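Local coordinates for protein extracellular endo-alpha-(1->5)-L-arabinanase 1 (Bacillus subtilis, PDB 1UV4) that hydrolyses internal alpha-1,5-L-arabinofuranosidic linkages of linear and branched arabinan as a secreted, calcium-binding family 43 glycoside hydrolase in plant cell-wall degradation, at residues Glu34-Val39 and Val50-Thr56; Leu11-Pro15 and Ala26-Leu31. All coordinates share one frame; numbering follows the deposited sequence.

Contact 1: residues Glu34-Val39 and Val50-Thr56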
loop_
_atom_site.group_PDB
_atom_site.type_symbol
_atom_site.label_atom_id
_atom_site.label_comp_id
_atom_site.label_asym_id
_atom_site.label_seq_id
_atom_site.Cartn_x
_atom_site.Cartn_y
_atom_site.Cartn_z
ATOM N N GLU A 34 -0.364 13.885 -14.320
ATOM C CA GLU A 34 -1.757 14.195 -13.998
ATOM C C GLU A 34 -1.971 14.383 -12.522
ATOM O O GLU A 34 -1.150 13.974 -11.648
ATOM C CB GLU A 34 -2.714 13.109 -14.512
ATOM C CG GLU A 34 -2.708 12.994 -16.031
ATOM C CD GLU A 34 -3.627 11.926 -16.630
ATOM O OE1 GLU A 34 -4.339 11.198 -15.909
ATOM O OE2 GLU A 34 -3.626 11.836 -17.879
ATOM N N ARG A 35 -3.138 14.940 -12.241
ATOM C CA ARG A 35 -3.589 15.130 -10.874
ATOM C C ARG A 35 -4.290 13.920 -10.356
ATOM O O ARG A 35 -5.000 13.257 -11.105
ATOM C CB ARG A 35 -4.557 16.331 -10.792
ATOM C CG ARG A 35 -3.908 17.658 -11.185
ATOM C CD ARG A 35 -4.838 18.850 -10.948
ATOM N NE ARG A 35 -4.300 20.115 -11.464
ATOM C CZ ARG A 35 -4.645 20.684 -12.627
ATOM N NH1 ARG A 35 -5.597 20.167 -13.402
ATOM N NH2 ARG A 35 -4.061 21.821 -13.018
ATOM N N GLY A 36 -4.130 13.651 -9.066
ATOM C CA GLY A 36 -4.961 12.691 -8.380
ATOM C C GLY A 36 -4.502 11.253 -8.371
ATOM O O GLY A 36 -3.291 10.967 -8.385
ATOM N N LEU A 37 -5.493 10.371 -8.285
ATOM C CA LEU A 37 -5.321 8.934 -8.131
ATOM C C LEU A 37 -5.891 8.231 -9.349
ATOM O O LEU A 37 -6.992 8.559 -9.821
ATOM C CB LEU A 37 -6.037 8.407 -6.907
ATOM C CG LEU A 37 -5.485 8.948 -5.618
ATOM C CD1 LEU A 37 -6.489 8.709 -4.478
ATOM C CD2 LEU A 37 -4.145 8.342 -5.331
ATOM N N ARG A 38 -5.159 7.222 -9.828
ATOM C CA ARG A 38 -5.527 6.415 -10.992
ATOM C C ARG A 38 -6.538 5.354 -10.629
ATOM O O ARG A 38 -6.408 4.666 -9.586
ATOM C CB ARG A 38 -4.287 5.768 -11.524
ATOM C CG ARG A 38 -4.453 4.929 -12.796
ATOM C CD ARG A 38 -3.195 4.792 -13.564
ATOM N NE ARG A 38 -3.128 3.819 -14.655
ATOM C CZ ARG A 38 -3.402 4.080 -15.915
ATOM N NH1 ARG A 38 -3.871 5.261 -16.285
ATOM N NH2 ARG A 38 -3.185 3.142 -16.816
ATOM N N VAL A 39 -7.568 5.242 -11.479
ATOM C CA VAL A 39 -8.676 4.290 -11.261
ATOM C C VAL A 39 -8.888 3.451 -12.528
ATOM O O VAL A 39 -9.067 3.993 -13.619
ATOM C CB VAL A 39 -10.011 5.010 -10.936
ATOM C CG1 VAL A 39 -11.111 3.985 -10.719
ATOM C CG2 VAL A 39 -9.846 5.935 -9.693
ATOM N N VAL A 50 -9.441 2.564 -18.114
ATOM C CA VAL A 50 -9.059 3.686 -17.269
ATOM C C VAL A 50 -10.299 4.556 -17.047
ATOM O O VAL A 50 -10.935 4.984 -17.988
ATOM C CB VAL A 50 -7.978 4.539 -17.965
ATOM C CG1 VAL A 50 -7.630 5.762 -17.095
ATOM C CG2 VAL A 50 -6.748 3.700 -18.235
ATOM N N GLN A 51 -10.614 4.806 -15.798
ATOM C CA GLN A 51 -11.746 5.650 -15.414
ATOM C C GLN A 51 -11.270 7.055 -15.088
ATOM O O GLN A 51 -10.069 7.302 -14.934
ATOM C CB GLN A 51 -12.385 5.058 -14.157
ATOM C CG GLN A 51 -12.767 3.574 -14.269
ATOM C CD GLN A 51 -13.712 3.307 -15.433
ATOM O OE1 GLN A 51 -13.299 2.732 -16.453
ATOM N NE2 GLN A 51 -14.967 3.704 -15.291
ATOM N N LYS A 52 -12.212 7.985 -14.944
ATOM C CA LYS A 52 -11.888 9.296 -14.403
ATOM C C LYS A 52 -11.175 9.143 -13.074
ATOM O O LYS A 52 -11.588 8.407 -12.216
ATOM C CB LYS A 52 -13.101 10.211 -14.243
ATOM C CG LYS A 52 -12.679 11.706 -14.086
ATOM C CD LYS A 52 -13.814 12.679 -14.326
ATOM C CE LYS A 52 -13.354 14.122 -14.238
ATOM N NZ LYS A 52 -14.525 15.027 -14.455
ATOM N N SER A 53 -10.111 9.887 -12.909
ATOM C CA SER A 53 -9.320 9.834 -11.690
ATOM C C SER A 53 -10.077 10.438 -10.525
ATOM O O SER A 53 -11.001 11.206 -10.723
ATOM C CB SER A 53 -8.014 10.607 -11.876
ATOM O OG SER A 53 -7.194 9.969 -12.843
ATOM N N ILE A 54 -9.660 10.087 -9.321
ATOM C CA ILE A 54 -10.093 10.684 -8.075
ATOM C C ILE A 54 -9.167 11.874 -7.823
ATOM O O ILE A 54 -7.995 11.768 -8.070
ATOM C CB ILE A 54 -10.089 9.634 -6.943
ATOM C CG1 ILE A 54 -11.146 8.551 -7.258
ATOM C CG2 ILE A 54 -10.413 10.310 -5.626
ATOM C CD1 ILE A 54 -11.072 7.338 -6.394
ATOM N N PHE A 55 -9.715 12.999 -7.336
ATOM C CA PHE A 55 -8.945 14.214 -7.087
ATOM C C PHE A 55 -8.398 14.780 -8.412
ATOM O O PHE A 55 -7.276 15.270 -8.461
ATOM C CB PHE A 55 -7.837 14.045 -6.060
ATOM C CG PHE A 55 -8.295 13.460 -4.728
ATOM C CD1 PHE A 55 -9.461 13.877 -4.115
ATOM C CD2 PHE A 55 -7.550 12.476 -4.102
ATOM C CE1 PHE A 55 -9.868 13.318 -2.917
ATOM C CE2 PHE A 55 -7.976 11.925 -2.923
ATOM C CZ PHE A 55 -9.114 12.350 -2.321
ATOM N N THR A 56 -9.220 14.802 -9.463
ATOM C CA THR A 56 -8.857 15.609 -10.635
ATOM C C THR A 56 -8.728 17.082 -10.219
ATOM O O THR A 56 -8.010 17.834 -10.860
ATOM C CB THR A 56 -9.882 15.466 -11.788
ATOM O OG1 THR A 56 -11.221 15.723 -11.342
ATOM C CG2 THR A 56 -9.833 14.051 -12.335
HETATM O O HOH W 1 -4.970 11.183 -13.428
HETATM O O HOH W 2 -7.096 17.585 -13.344
HETATM O O HOH W 3 -7.636 7.274 -13.651
#

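Contact 2: residues Leu11-Pro15 and Ala26-Leu31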
loop_
_atom_site.group_PDB
_atom_site.type_symbol
_atom_site.label_atom_id
_atom_site.label_comp_id
_atom_site.label_asym_id
_atom_site.label_seq_id
_atom_site.Cartn_x
_atom_site.Cartn_y
_atom_site.Cartn_z
ATOM N N LEU A 11 -1.047 0.222 -17.417
ATOM C CA LEU A 11 -0.066 0.598 -16.431
ATOM C C LEU A 11 -0.756 0.756 -15.067
ATOM O O LEU A 11 -1.836 1.325 -14.968
ATOM C CB LEU A 11 0.531 1.966 -16.833
ATOM C CG LEU A 11 1.592 2.659 -15.977
ATOM C CD1 LEU A 11 2.393 3.612 -16.817
ATOM C CD2 LEU A 11 1.047 3.367 -14.741
ATOM N N LEU A 12 -0.146 0.250 -13.999
ATOM C CA LEU A 12 -0.582 0.598 -12.662
ATOM C C LEU A 12 0.572 0.432 -11.697
ATOM O O LEU A 12 1.293 -0.517 -11.800
ATOM C CB LEU A 12 -1.794 -0.259 -12.172
ATOM C CG LEU A 12 -2.575 0.352 -11.031
ATOM C CD1 LEU A 12 -3.213 1.687 -11.338
ATOM C CD2 LEU A 12 -3.664 -0.672 -10.626
ATOM N N HIS A 13 0.706 1.384 -10.780
ATOM C CA HIS A 13 1.777 1.374 -9.790
ATOM C C HIS A 13 1.155 1.572 -8.405
ATOM O O HIS A 13 0.246 2.364 -8.217
ATOM C CB HIS A 13 2.733 2.575 -10.104
ATOM C CG HIS A 13 4.042 2.538 -9.378
ATOM N ND1 HIS A 13 4.582 3.669 -8.813
ATOM C CD2 HIS A 13 4.916 1.538 -9.132
ATOM C CE1 HIS A 13 5.731 3.358 -8.239
ATOM N NE2 HIS A 13 5.954 2.073 -8.410
ATOM N N ASP A 14 1.666 0.836 -7.438
ATOM C CA ASP A 14 1.197 0.914 -6.018
ATOM C C ASP A 14 -0.277 0.566 -5.912
ATOM O O ASP A 14 -1.064 1.361 -5.403
ATOM C CB ASP A 14 1.494 2.256 -5.363
ATOM C CG ASP A 14 2.906 2.754 -5.622
ATOM O OD1 ASP A 14 3.876 1.987 -5.409
ATOM O OD2 ASP A 14 3.172 3.929 -6.037
ATOM N N PRO A 15 -0.690 -0.602 -6.405
ATOM C CA PRO A 15 -2.135 -0.913 -6.523
ATOM C C PRO A 15 -2.854 -1.324 -5.219
ATOM O O PRO A 15 -2.262 -1.866 -4.291
ATOM C CB PRO A 15 -2.131 -2.100 -7.467
ATOM C CG PRO A 15 -0.838 -2.796 -7.098
ATOM C CD PRO A 15 0.149 -1.704 -6.913
ATOM N N ALA A 26 -9.449 -1.254 -9.496
ATOM C CA ALA A 26 -8.058 -1.186 -9.069
ATOM C C ALA A 26 -7.652 0.274 -9.039
ATOM O O ALA A 26 -7.869 1.019 -10.002
ATOM C CB ALA A 26 -7.139 -1.988 -9.981
ATOM N N LEU A 27 -7.099 0.719 -7.922
ATOM C CA LEU A 27 -6.654 2.096 -7.812
ATOM C C LEU A 27 -5.155 2.096 -7.649
ATOM O O LEU A 27 -4.577 1.128 -7.119
ATOM C CB LEU A 27 -7.286 2.801 -6.623
ATOM C CG LEU A 27 -8.805 2.883 -6.662
ATOM C CD1 LEU A 27 -9.422 1.608 -6.245
ATOM C CD2 LEU A 27 -9.328 4.013 -5.727
ATOM N N GLY A 28 -4.483 3.154 -8.120
ATOM C CA GLY A 28 -3.034 3.236 -8.009
ATOM C C GLY A 28 -2.615 4.686 -7.936
ATOM O O GLY A 28 -3.404 5.604 -7.980
ATOM N N THR A 29 -1.311 4.862 -7.801
ATOM C CA THR A 29 -0.715 6.183 -7.892
ATOM C C THR A 29 -1.131 6.853 -9.184
ATOM O O THR A 29 -1.132 6.223 -10.234
ATOM C CB THR A 29 0.783 6.048 -7.808
ATOM O OG1 THR A 29 1.106 5.535 -6.498
ATOM C CG2 THR A 29 1.549 7.339 -7.985
ATOM N N GLY A 30 -1.488 8.123 -9.098
ATOM C CA GLY A 30 -1.768 8.876 -10.300
ATOM C C GLY A 30 -0.575 8.897 -11.255
ATOM O O GLY A 30 0.618 8.815 -10.856
ATOM N N LEU A 31 -0.871 8.982 -12.546
ATOM C CA LEU A 31 0.157 9.285 -13.535
ATOM C C LEU A 31 0.892 10.543 -13.171
ATOM O O LEU A 31 0.284 11.499 -12.675
ATOM C CB LEU A 31 -0.405 9.369 -14.940
ATOM C CG LEU A 31 -1.200 8.176 -15.470
ATOM C CD1 LEU A 31 -1.646 8.431 -16.871
ATOM C CD2 LEU A 31 -0.400 6.841 -15.358
HETATM O O HOH W 4 -0.235 3.995 -11.424
#

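Contact 1: residues Glu34-Val39 and Val50-Thr56
Leu37 and Ile54 pair their backbones in both directions, as an antiparallel hydrogen-bonded pair should: Leu37 N reaches Ile54 O at 2.9 Å, and Ile54 N returns to Leu37 O at 3.1 Å. Further along, Gln51 N donates to Val39 O. Before the pair, Gly36 has a positive phi (89°), readily adopted by glycine, and its CA lies 3.2 Å from Ile54 O in a C-H...O contact.

The apolar contacts gather on the face carrying Leu37, Val39 and Ile54. Val39 turns CG2 away from its own carbonyl carbon and onto CD1 of Ile54 (3.8 Å), the side chains crossing nearly at right angles. Leu37 runs alongside Phe55, its CD1 3.9 Å from ring atom CE2; Ile54 CG2 lies over the centre of one ring face, and Trp62 meets the ring edge-to-face.

Three waters extend the polar contacts. Ser53 OG bonds two; the first donates to Glu34 OE1 and Arg35 O, the second accepts from Val39 N and donates to Gln51 O. A third joins Arg35 NH1, in the guanidinium plane, to Thr56 O.

The hairpin thus holds by direct bonds at Leu37-Ile54 and Val39-Gln51, with water between them and at the loop end, and packs on its apolar face.

Contact 2: residues Leu11-Pro15 and Ala26-Leu31
Asp14 and Thr29 make the polar centre of this contact: Thr29 OG1 donates to Asp14 OD2 at 2.7 Å and meets the anti lone pair of OD2, the one turned away from OD1. The hydroxyl, set anti to its own carbonyl carbon (chi1 -65°), also accepts from Ala75 N, so it has two polar partners and in turn helps fix the carboxylate. A backbone bond lies next to it, Thr29 N to His13 O at 3.0 Å.

The tightly packed part centres on Gly28 and its neighbours. Leu12 spreads its two methyls over the strand, CD1 3.7 Å from Gly28 CA and CD2 3.8 Å from Ala26 CB, while Pro15 CA makes a C-H...O contact of 3.2 Å with Leu27 O.

Toward Leu11 and Leu31, both partly exposed, the contact thins to a single methyl pair, CD2 to CD2. Between the two parts, a water accepts from His13 N and donates to Thr29 O, adding a water-mediated link between these residues beside their direct bond.

Asp14, the probable catalytic base, stands at the start of a propeller blade, its carboxylate steadied by Thr29 of the blade's second strand, 23-29, within the active site of this family 43 beta-propeller.

Contacts 1 and 2 are built on one four-stranded antiparallel blade of the propeller, with centres 9 Å apart. Strands 23-29 and 37-42 are neighbours, and Arg38 couples them: its O accepts from Gly28 N at 2.9 Å, while its NE donates to Leu11 O at 2.8 Å and its NH2 forms a salt bridge with Glu10. Contact 2 is the inner one, with the Asp14 side chain about 4 Å from that of Glu185, the inferred proton donor, and about 5 Å from a bound calcium ion. Contact 1 closes the blade on its outer side; from there, the side chain of Leu37 lies about 8 Å from that of Asp14.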